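Local coordinates for GGDEF family protein (Vibrio cholerae, PDB 5GZS) that probably makes cyclic di-GMP as a diguanylate cyclase, and binds arginine through its periplasmic portion, at residues 143-148 with 200-205; 276-281 with 296-301; 342-347 with 409-414. One frame throughout, in Å; residues are numbered along the deposited sequence.

The periplasmic portion carries two modules of the family 3 solute-binding type. Interaction 1 belongs to the first module, which holds the bound arginine; the side chain of Leu144 is about 11 Å from that ligand. Interactions 2 and 3 belong to the second module. Their centres are 13 Å apart and they touch: Gln296 N lies 2.6 Å from Glu347 OE1, a probable hydrogen bond. This joins the loop of interaction 2 to the helix of interaction 3. Interaction 1 is remote from both, with centres 37 Å away in each case. Its nearest atoms are about 27 Å from interaction 2 and about 20 Å from interaction 3.

Interaction 1 of 3, residues 143-148 with 200-205; sequences QLKPML and QKYQLD
Lys145 and Tyr202 meet at their polar ends, between two helices, and Lys145 NZ donates a hydrogen bond of 2.6 Å to Tyr202 OH. The side chains cross at about a right angle. The ammonium approaches the phenol ring obliquely, with Lys145 NZ 3.4 Å from Tyr202 CZ. Lys145 runs straight through its first two torsions and then bends at chi3 (-99°), which brings CE and NZ to the phenol oxygen. Tyr202 OH is also hydrogen-bonded to Asp13 OD2, and Asp13, which Lys145 touches as well, would be expected to favour a charged lysine here.

The contact joins the short helix 144-149 to the long helix 189-218. The short helix follows strand 137-140 and the pocket residues Ala140 and Asn142, in the first module of the solute-binding protein type. Beyond the contact, helix 189-218 continues toward strand 226-230 of the second module.

Leu144 supplies the apolar half. Its CD2 branch lies 3.6 Å from Gln203 CB, touching the aliphatic base of that side chain and not the amide, while Leu144 also packs on Tyr80 and Tyr82 of strand 79-83. The Gln203 amide turns elsewhere: NE2 donates to Gln200 O (3.1 Å), meeting a lone pair in the carbonyl plane, and OE1 is hydrogen-bonded to Tyr80 OH and Arg207 NH1.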
loop_
_atom_site.group_PDB
_atom_site.type_symbol
_atom_site.label_atom_id
_atom_site.label_comp_id
_atom_site.label_asym_id
_atom_site.label_seq_id
_atom_site.Cartn_x
_atom_site.Cartn_y
_atom_site.Cartn_z
ATOM N N GLN A 143 -11.441 -10.093 26.641
ATOM C CA GLN A 143 -12.681 -9.350 26.538
ATOM C C GLN A 143 -13.668 -9.957 25.548
ATOM O O GLN A 143 -14.834 -9.573 25.533
ATOM C CB GLN A 143 -12.390 -7.910 26.143
ATOM C CG GLN A 143 -11.395 -7.198 27.043
ATOM C CD GLN A 143 -11.852 -7.122 28.492
ATOM O OE1 GLN A 143 -13.052 -7.125 28.776
ATOM N NE2 GLN A 143 -10.889 -7.020 29.421
ATOM N N LEU A 144 -13.220 -10.920 24.749
ATOM C CA LEU A 144 -14.018 -11.396 23.626
ATOM C C LEU A 144 -15.400 -11.919 24.025
ATOM O O LEU A 144 -16.435 -11.416 23.547
ATOM C CB LEU A 144 -13.265 -12.486 22.861
ATOM C CG LEU A 144 -13.937 -12.842 21.531
ATOM C CD1 LEU A 144 -14.043 -11.597 20.668
ATOM C CD2 LEU A 144 -13.168 -13.923 20.792
ATOM N N LYS A 145 -15.418 -12.936 24.884
ATOM C CA LYS A 145 -16.673 -13.564 25.281
ATOM C C LYS A 145 -17.610 -12.542 25.985
ATOM O O LYS A 145 -18.747 -12.372 25.555
ATOM C CB LYS A 145 -16.391 -14.805 26.142
ATOM C CG LYS A 145 -17.620 -15.599 26.586
ATOM C CD LYS A 145 -17.220 -16.826 27.411
ATOM C CE LYS A 145 -17.247 -18.047 26.522
ATOM N NZ LYS A 145 -16.405 -19.202 26.962
ATOM N N PRO A 146 -17.134 -11.820 27.017
ATOM C CA PRO A 146 -18.094 -10.875 27.610
ATOM C C PRO A 146 -18.506 -9.758 26.658
ATOM O O PRO A 146 -19.662 -9.332 26.689
ATOM C CB PRO A 146 -17.343 -10.306 28.819
ATOM C CG PRO A 146 -15.882 -10.556 28.523
ATOM C CD PRO A 146 -15.844 -11.831 27.737
HETATM N N MSE A 147 -17.590 -9.305 25.809
HETATM C CA MSE A 147 -17.905 -8.209 24.894
HETATM C C MSE A 147 -18.930 -8.618 23.829
HETATM O O MSE A 147 -19.885 -7.898 23.593
HETATM C CB MSE A 147 -16.630 -7.681 24.228
HETATM C CG MSE A 147 -16.644 -6.215 23.875
HETATM SE SE MSE A 147 -16.839 -5.070 25.422
HETATM C CE MSE A 147 -15.081 -4.212 25.469
ATOM N N LEU A 148 -18.752 -9.771 23.194
ATOM C CA LEU A 148 -19.698 -10.199 22.161
ATOM C C LEU A 148 -21.064 -10.534 22.745
ATOM O O LEU A 148 -22.054 -10.545 22.019
ATOM C CB LEU A 148 -19.159 -11.403 21.390
ATOM C CG LEU A 148 -18.404 -11.087 20.099
ATOM C CD1 LEU A 148 -17.199 -10.235 20.401
ATOM C CD2 LEU A 148 -17.985 -12.355 19.432
ATOM N N GLN A 200 -7.411 -20.909 18.960
ATOM C CA GLN A 200 -8.038 -20.516 17.687
ATOM C C GLN A 200 -9.472 -21.040 17.621
ATOM O O GLN A 200 -10.408 -20.305 17.318
ATOM C CB GLN A 200 -7.227 -21.042 16.516
ATOM C CG GLN A 200 -7.930 -20.998 15.206
ATOM C CD GLN A 200 -7.469 -19.854 14.360
ATOM O OE1 GLN A 200 -7.613 -18.684 14.728
ATOM N NE2 GLN A 200 -6.863 -20.183 13.220
ATOM N N LYS A 201 -9.628 -22.312 17.963
ATOM C CA LYS A 201 -10.913 -22.975 18.006
ATOM C C LYS A 201 -11.817 -22.254 18.989
ATOM O O LYS A 201 -13.014 -22.067 18.742
ATOM C CB LYS A 201 -10.722 -24.462 18.399
ATOM C CG LYS A 201 -12.005 -25.284 18.601
ATOM C CD LYS A 201 -12.949 -25.142 17.400
ATOM C CE LYS A 201 -14.057 -26.199 17.380
ATOM N NZ LYS A 201 -15.427 -25.663 17.074
ATOM N N TYR A 202 -11.225 -21.832 20.106
ATOM C CA TYR A 202 -12.002 -21.268 21.181
ATOM C C TYR A 202 -12.579 -19.960 20.739
ATOM O O TYR A 202 -13.769 -19.763 20.869
ATOM C CB TYR A 202 -11.161 -21.101 22.434
ATOM C CG TYR A 202 -11.895 -20.472 23.600
ATOM C CD1 TYR A 202 -11.992 -19.089 23.726
ATOM C CD2 TYR A 202 -12.469 -21.260 24.589
ATOM C CE1 TYR A 202 -12.651 -18.509 24.796
ATOM C CE2 TYR A 202 -13.140 -20.683 25.668
ATOM C CZ TYR A 202 -13.216 -19.313 25.763
ATOM O OH TYR A 202 -13.857 -18.749 26.829
ATOM N N GLN A 203 -11.759 -19.060 20.187
ATOM C CA GLN A 203 -12.279 -17.728 19.843
ATOM C C GLN A 203 -13.084 -17.731 18.539
ATOM O O GLN A 203 -14.028 -16.962 18.392
ATOM C CB GLN A 203 -11.147 -16.687 19.804
ATOM C CG GLN A 203 -9.983 -16.900 18.827
ATOM C CD GLN A 203 -10.298 -16.440 17.406
ATOM O OE1 GLN A 203 -10.648 -15.283 17.157
ATOM N NE2 GLN A 203 -10.195 -17.365 16.471
ATOM N N LEU A 204 -12.743 -18.601 17.599
ATOM C CA LEU A 204 -13.517 -18.638 16.368
ATOM C C LEU A 204 -14.949 -19.087 16.687
ATOM O O LEU A 204 -15.913 -18.600 16.080
ATOM C CB LEU A 204 -12.889 -19.560 15.317
ATOM C CG LEU A 204 -13.507 -19.366 13.928
ATOM C CD1 LEU A 204 -13.580 -17.869 13.645
ATOM C CD2 LEU A 204 -12.732 -20.078 12.833
ATOM N N ASP A 205 -15.089 -19.997 17.651
ATOM C CA ASP A 205 -16.409 -20.468 18.073
ATOM C C ASP A 205 -17.287 -19.369 18.683
ATOM O O ASP A 205 -18.478 -19.266 18.353
ATOM C CB ASP A 205 -16.255 -21.605 19.062
ATOM C CG ASP A 205 -16.012 -22.935 18.387
ATOM O OD1 ASP A 205 -15.901 -22.974 17.149
ATOM O OD2 ASP A 205 -15.928 -23.954 19.101
#

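Interaction 2 of 3, residues 276-281 with 296-301; sequences SMFDDL and QQRKNL
Phe278 lies against Arg298, with the guanidinium over one face of its ring. Phe278 has CG anti to the backbone N (chi1 -162°), which carries the ring out to the loop. The two planes are 23° apart, and Arg298 NE stands 4.1 Å above the ring plane, offset toward the rim. The side chains run past each other in opposite directions. The aliphatic part of the arginine also takes part, with Arg298 CG 3.8 Å from Phe278 CE2. Leu301 meets the far end of the ring: its CB is 3.6 Å from Phe278 CZ, while its CD1 lies at the ring edge, in plane. Ser276 OG is near the guanidinium edge, but 4.3 Å from Arg298 NH2.

A backbone bond from Leu301 N to Arg298 O (3.0 Å) holds the two loop residues in one turn. Arg298 N is bonded to Ser295 OG. Phe278 also packs on Leu289 and Ile292 of strand 288-292.

By sequence, Arg298 probably corresponds to Arg64, which lines the arginine pocket of the first module. Helix 277-282 connects the parallel strands 264-266 and 288-292, a beta-alpha-beta crossover in one alpha/beta lobe of a solute-binding protein fold.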
loop_
_atom_site.group_PDB
_atom_site.type_symbol
_atom_site.label_atom_id
_atom_site.label_comp_id
_atom_site.label_asym_id
_atom_site.label_seq_id
_atom_site.Cartn_x
_atom_site.Cartn_y
_atom_site.Cartn_z
ATOM N N SER A 276 -25.721 -13.443 -20.045
ATOM C CA SER A 276 -25.205 -12.923 -18.778
ATOM C C SER A 276 -25.901 -13.453 -17.532
ATOM O O SER A 276 -27.117 -13.675 -17.483
ATOM C CB SER A 276 -25.238 -11.411 -18.769
ATOM O OG SER A 276 -24.260 -10.962 -17.858
HETATM N N MSE A 277 -25.068 -13.720 -16.536
HETATM C CA MSE A 277 -25.535 -14.264 -15.269
HETATM C C MSE A 277 -26.091 -13.149 -14.429
HETATM O O MSE A 277 -26.912 -13.372 -13.527
HETATM C CB MSE A 277 -24.411 -14.979 -14.536
HETATM C CG MSE A 277 -23.996 -16.276 -15.189
HETATM SE SE MSE A 277 -22.257 -16.937 -14.591
HETATM C CE MSE A 277 -22.447 -18.753 -15.331
ATOM N N PHE A 278 -25.666 -11.979 -14.773
ATOM C CA PHE A 278 -26.163 -10.797 -14.122
ATOM C C PHE A 278 -27.630 -10.619 -14.474
ATOM O O PHE A 278 -28.433 -10.191 -13.650
ATOM C CB PHE A 278 -25.329 -9.584 -14.527
ATOM C CG PHE A 278 -25.476 -8.428 -13.598
ATOM C CD1 PHE A 278 -25.287 -8.591 -12.240
ATOM C CD2 PHE A 278 -25.827 -7.184 -14.073
ATOM C CE1 PHE A 278 -25.440 -7.523 -11.368
ATOM C CE2 PHE A 278 -25.983 -6.117 -13.211
ATOM C CZ PHE A 278 -25.795 -6.290 -11.857
ATOM N N ASP A 279 -27.985 -10.969 -15.698
ATOM C CA ASP A 279 -29.387 -11.008 -16.076
ATOM C C ASP A 279 -30.118 -11.985 -15.161
ATOM O O ASP A 279 -31.217 -11.701 -14.713
ATOM C CB ASP A 279 -29.553 -11.403 -17.553
ATOM C CG ASP A 279 -28.840 -10.440 -18.506
ATOM O OD1 ASP A 279 -28.018 -9.631 -18.031
ATOM O OD2 ASP A 279 -29.101 -10.497 -19.727
ATOM N N ASP A 280 -29.504 -13.128 -14.867
ATOM C CA ASP A 280 -30.106 -14.104 -13.956
ATOM C C ASP A 280 -30.286 -13.509 -12.554
ATOM O O ASP A 280 -31.262 -13.807 -11.830
ATOM C CB ASP A 280 -29.241 -15.360 -13.882
ATOM C CG ASP A 280 -29.519 -16.332 -15.007
ATOM O OD1 ASP A 280 -28.942 -16.157 -16.115
ATOM O OD2 ASP A 280 -30.316 -17.277 -14.758
ATOM N N LEU A 281 -29.336 -12.659 -12.182
ATOM C CA LEU A 281 -29.389 -11.943 -10.914
ATOM C C LEU A 281 -30.480 -10.865 -10.928
ATOM O O LEU A 281 -31.228 -10.699 -9.948
ATOM C CB LEU A 281 -28.039 -11.315 -10.606
ATOM C CG LEU A 281 -27.868 -10.824 -9.178
ATOM C CD1 LEU A 281 -27.984 -12.001 -8.203
ATOM C CD2 LEU A 281 -26.522 -10.091 -9.024
ATOM N N GLN A 296 -19.576 1.111 -11.674
ATOM C CA GLN A 296 -20.620 2.083 -11.385
ATOM C C GLN A 296 -21.891 1.606 -12.066
ATOM O O GLN A 296 -22.977 1.651 -11.482
ATOM C CB GLN A 296 -20.232 3.475 -11.875
ATOM C CG GLN A 296 -19.044 4.066 -11.159
ATOM C CD GLN A 296 -19.289 4.215 -9.681
ATOM O OE1 GLN A 296 -20.398 4.553 -9.259
ATOM N NE2 GLN A 296 -18.256 3.966 -8.878
ATOM N N GLN A 297 -21.728 1.140 -13.306
ATOM C CA GLN A 297 -22.825 0.606 -14.103
ATOM C C GLN A 297 -23.641 -0.385 -13.297
ATOM O O GLN A 297 -24.870 -0.351 -13.334
ATOM C CB GLN A 297 -22.308 -0.070 -15.385
ATOM C CG GLN A 297 -23.398 -0.848 -16.151
ATOM C CD GLN A 297 -22.876 -1.608 -17.377
ATOM O OE1 GLN A 297 -21.798 -1.312 -17.915
ATOM N NE2 GLN A 297 -23.637 -2.613 -17.806
ATOM N N ARG A 298 -22.951 -1.242 -12.548
ATOM C CA ARG A 298 -23.606 -2.349 -11.859
ATOM C C ARG A 298 -23.973 -2.028 -10.412
ATOM O O ARG A 298 -24.778 -2.735 -9.809
ATOM C CB ARG A 298 -22.714 -3.589 -11.918
ATOM C CG ARG A 298 -22.719 -4.245 -13.280
ATOM C CD ARG A 298 -21.459 -5.051 -13.546
ATOM N NE ARG A 298 -21.764 -6.311 -14.231
ATOM C CZ ARG A 298 -21.959 -6.425 -15.543
ATOM N NH1 ARG A 298 -21.885 -5.348 -16.324
ATOM N NH2 ARG A 298 -22.237 -7.615 -16.073
ATOM N N LYS A 299 -23.422 -0.934 -9.887
ATOM C CA LYS A 299 -23.466 -0.631 -8.448
ATOM C C LYS A 299 -24.873 -0.603 -7.841
ATOM O O LYS A 299 -25.051 -0.860 -6.645
ATOM C CB LYS A 299 -22.772 0.709 -8.174
ATOM C CG LYS A 299 -22.054 0.775 -6.817
ATOM C CD LYS A 299 -20.659 1.412 -6.964
ATOM C CE LYS A 299 -19.975 1.694 -5.623
ATOM N NZ LYS A 299 -18.878 2.719 -5.734
ATOM N N ASN A 300 -25.864 -0.320 -8.674
ATOM C CA ASN A 300 -27.227 -0.132 -8.213
ATOM C C ASN A 300 -28.168 -1.269 -8.588
ATOM O O ASN A 300 -29.342 -1.251 -8.210
ATOM C CB ASN A 300 -27.781 1.168 -8.791
ATOM C CG ASN A 300 -27.544 1.282 -10.292
ATOM O OD1 ASN A 300 -26.519 0.820 -10.811
ATOM N ND2 ASN A 300 -28.511 1.867 -11.001
ATOM N N LEU A 301 -27.680 -2.246 -9.352
ATOM C CA LEU A 301 -28.556 -3.319 -9.843
ATOM C C LEU A 301 -28.499 -4.557 -8.963
ATOM O O LEU A 301 -29.229 -5.520 -9.177
ATOM C CB LEU A 301 -28.189 -3.672 -11.276
ATOM C CG LEU A 301 -28.136 -2.425 -12.167
ATOM C CD1 LEU A 301 -26.994 -2.535 -13.152
ATOM C CD2 LEU A 301 -29.468 -2.250 -12.908
#

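Interaction 3 of 3, residues 342-347 with 409-414; sequences DDFFEE and YQYDIA
Tyr411 has its CG between the backbone N and the carbonyl carbon (chi1 62°), which sets its ring against helix 344-352. Phe344 has CG opposite its own backbone N and reaches out to meet it. Phe345, turned the other way with CG opposite its carbonyl carbon, comes to the hydroxyl end of the tyrosine.

Phe344 CE2 sits over the centre of the Tyr411 ring, 3.3 Å above its plane. The two rings meet obliquely, tilted by 43°, with centroids 4.4 Å apart. Phe345 meets Tyr411 at a steep angle, with planes 87° apart. Its CE1 is 3.6 Å from Tyr411 CE1, and its CZ is 3.5 Å from Tyr411 OH. The three rings form an aromatic cluster.

Asp343 is the N-cap of the helix that carries both phenylalanines. Its OD2 accepts from Phe345 N at 3.1 Å, with the donor standing above the carboxylate plane. This ties down the first turn.

Tyr411 lies where the chain leaves strand 399-410 of one sheet and heads for strand 414-417 of the other. It thus joins a link between the two lobes to a helix of one lobe. Val380 and Asn382 of strand 378-382 pack against Phe345, and Asn382 also touches Tyr411.

No hydrogen bond crosses between 342-347 and 409-414. The contact therefore depends on van der Waals fit and on burial of the rings, without the directional demand of a hydrogen bond.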
loop_
_atom_site.group_PDB
_atom_site.type_symbol
_atom_site.label_atom_id
_atom_site.label_comp_id
_atom_site.label_asym_id
_atom_site.label_seq_id
_atom_site.Cartn_x
_atom_site.Cartn_y
_atom_site.Cartn_z
ATOM N N ASP A 342 -19.167 -2.875 -22.810
ATOM C CA ASP A 342 -19.852 -2.961 -21.511
ATOM C C ASP A 342 -19.022 -3.596 -20.398
ATOM O O ASP A 342 -19.505 -3.734 -19.272
ATOM C CB ASP A 342 -21.183 -3.718 -21.626
ATOM C CG ASP A 342 -22.087 -3.165 -22.725
ATOM O OD1 ASP A 342 -22.226 -1.932 -22.830
ATOM O OD2 ASP A 342 -22.712 -3.967 -23.446
ATOM N N ASP A 343 -17.782 -3.974 -20.693
ATOM C CA ASP A 343 -16.931 -4.572 -19.669
ATOM C C ASP A 343 -16.537 -3.485 -18.666
ATOM O O ASP A 343 -16.548 -2.296 -18.994
ATOM C CB ASP A 343 -15.687 -5.227 -20.292
ATOM C CG ASP A 343 -14.657 -5.667 -19.246
ATOM O OD1 ASP A 343 -15.068 -6.296 -18.245
ATOM O OD2 ASP A 343 -13.443 -5.375 -19.422
ATOM N N PHE A 344 -16.207 -3.890 -17.449
ATOM C CA PHE A 344 -15.696 -2.972 -16.458
ATOM C C PHE A 344 -14.466 -2.165 -16.915
ATOM O O PHE A 344 -14.322 -0.997 -16.532
ATOM C CB PHE A 344 -15.335 -3.721 -15.182
ATOM C CG PHE A 344 -14.366 -2.974 -14.305
ATOM C CD1 PHE A 344 -14.761 -1.807 -13.650
ATOM C CD2 PHE A 344 -13.071 -3.433 -14.131
ATOM C CE1 PHE A 344 -13.877 -1.103 -12.838
ATOM C CE2 PHE A 344 -12.178 -2.745 -13.315
ATOM C CZ PHE A 344 -12.578 -1.572 -12.668
ATOM N N PHE A 345 -13.574 -2.755 -17.712
ATOM C CA PHE A 345 -12.351 -2.018 -18.079
ATOM C C PHE A 345 -12.725 -0.891 -19.030
ATOM O O PHE A 345 -12.060 0.140 -19.063
ATOM C CB PHE A 345 -11.277 -2.939 -18.696
ATOM C CG PHE A 345 -10.655 -3.902 -17.707
ATOM C CD1 PHE A 345 -10.444 -3.528 -16.385
ATOM C CD2 PHE A 345 -10.310 -5.189 -18.091
ATOM C CE1 PHE A 345 -9.883 -4.414 -15.477
ATOM C CE2 PHE A 345 -9.752 -6.088 -17.174
ATOM C CZ PHE A 345 -9.537 -5.701 -15.873
ATOM N N GLU A 346 -13.808 -1.056 -19.785
ATOM C CA GLU A 346 -14.196 0.006 -20.708
ATOM C C GLU A 346 -14.614 1.221 -19.902
ATOM O O GLU A 346 -14.222 2.356 -20.188
ATOM C CB GLU A 346 -15.310 -0.446 -21.636
ATOM C CG GLU A 346 -15.762 0.605 -22.649
ATOM C CD GLU A 346 -16.912 0.096 -23.512
ATOM O OE1 GLU A 346 -17.671 -0.783 -23.027
ATOM O OE2 GLU A 346 -17.034 0.537 -24.676
ATOM N N GLU A 347 -15.385 0.969 -18.863
ATOM C CA GLU A 347 -15.799 2.030 -17.985
ATOM C C GLU A 347 -14.569 2.674 -17.368
ATOM O O GLU A 347 -14.442 3.899 -17.381
ATOM C CB GLU A 347 -16.745 1.469 -16.937
ATOM C CG GLU A 347 -16.991 2.297 -15.702
ATOM C CD GLU A 347 -17.999 1.589 -14.802
ATOM O OE1 GLU A 347 -17.917 1.735 -13.564
ATOM O OE2 GLU A 347 -18.872 0.871 -15.352
ATOM N N TYR A 409 -4.113 0.299 -11.992
ATOM C CA TYR A 409 -5.314 0.414 -11.143
ATOM C C TYR A 409 -5.622 -0.828 -10.294
ATOM O O TYR A 409 -5.497 -1.968 -10.749
ATOM C CB TYR A 409 -6.539 0.737 -11.991
ATOM C CG TYR A 409 -7.684 1.330 -11.205
ATOM C CD1 TYR A 409 -7.775 2.702 -11.012
ATOM C CD2 TYR A 409 -8.687 0.520 -10.665
ATOM C CE1 TYR A 409 -8.829 3.260 -10.300
ATOM C CE2 TYR A 409 -9.752 1.067 -9.938
ATOM C CZ TYR A 409 -9.811 2.444 -9.760
ATOM O OH TYR A 409 -10.844 3.021 -9.048
ATOM N N GLN A 410 -6.032 -0.593 -9.052
ATOM C CA GLN A 410 -6.526 -1.658 -8.203
ATOM C C GLN A 410 -8.032 -1.488 -7.932
ATOM O O GLN A 410 -8.459 -0.477 -7.367
ATOM C CB GLN A 410 -5.751 -1.699 -6.890
ATOM C CG GLN A 410 -6.194 -2.850 -5.988
ATOM C CD GLN A 410 -5.318 -3.013 -4.765
ATOM O OE1 GLN A 410 -4.144 -3.400 -4.860
ATOM N NE2 GLN A 410 -5.885 -2.708 -3.595
ATOM N N TYR A 411 -8.836 -2.475 -8.330
ATOM C CA TYR A 411 -10.281 -2.402 -8.112
ATOM C C TYR A 411 -10.798 -3.512 -7.185
ATOM O O TYR A 411 -10.020 -4.242 -6.560
ATOM C CB TYR A 411 -11.028 -2.418 -9.458
ATOM C CG TYR A 411 -10.854 -3.649 -10.325
ATOM C CD1 TYR A 411 -9.718 -3.820 -11.100
ATOM C CD2 TYR A 411 -11.845 -4.628 -10.400
ATOM C CE1 TYR A 411 -9.562 -4.941 -11.908
ATOM C CE2 TYR A 411 -11.688 -5.749 -11.204
ATOM C CZ TYR A 411 -10.548 -5.893 -11.958
ATOM O OH TYR A 411 -10.373 -6.993 -12.757
ATOM N N ASP A 412 -12.116 -3.632 -7.086
ATOM C CA ASP A 412 -12.721 -4.490 -6.070
ATOM C C ASP A 412 -13.567 -5.631 -6.607
ATOM O O ASP A 412 -14.323 -5.485 -7.558
ATOM C CB ASP A 412 -13.575 -3.637 -5.134
ATOM C CG ASP A 412 -12.737 -2.693 -4.291
ATOM O OD1 ASP A 412 -11.796 -3.177 -3.626
ATOM O OD2 ASP A 412 -13.003 -1.470 -4.314
ATOM N N ILE A 413 -13.443 -6.782 -5.976
ATOM C CA ILE A 413 -14.318 -7.888 -6.282
ATOM C C ILE A 413 -15.169 -8.159 -5.034
ATOM O O ILE A 413 -14.644 -8.209 -3.915
ATOM C CB ILE A 413 -13.502 -9.115 -6.720
ATOM C CG1 ILE A 413 -13.096 -8.968 -8.183
ATOM C CG2 ILE A 413 -14.269 -10.400 -6.547
ATOM C CD1 ILE A 413 -12.361 -10.182 -8.715
ATOM N N ALA A 414 -16.487 -8.281 -5.233
ATOM C CA ALA A 414 -17.446 -8.588 -4.164
ATOM C C ALA A 414 -18.387 -9.692 -4.578
ATOM O O ALA A 414 -18.357 -10.148 -5.728
ATOM C CB ALA A 414 -18.251 -7.365 -3.790
#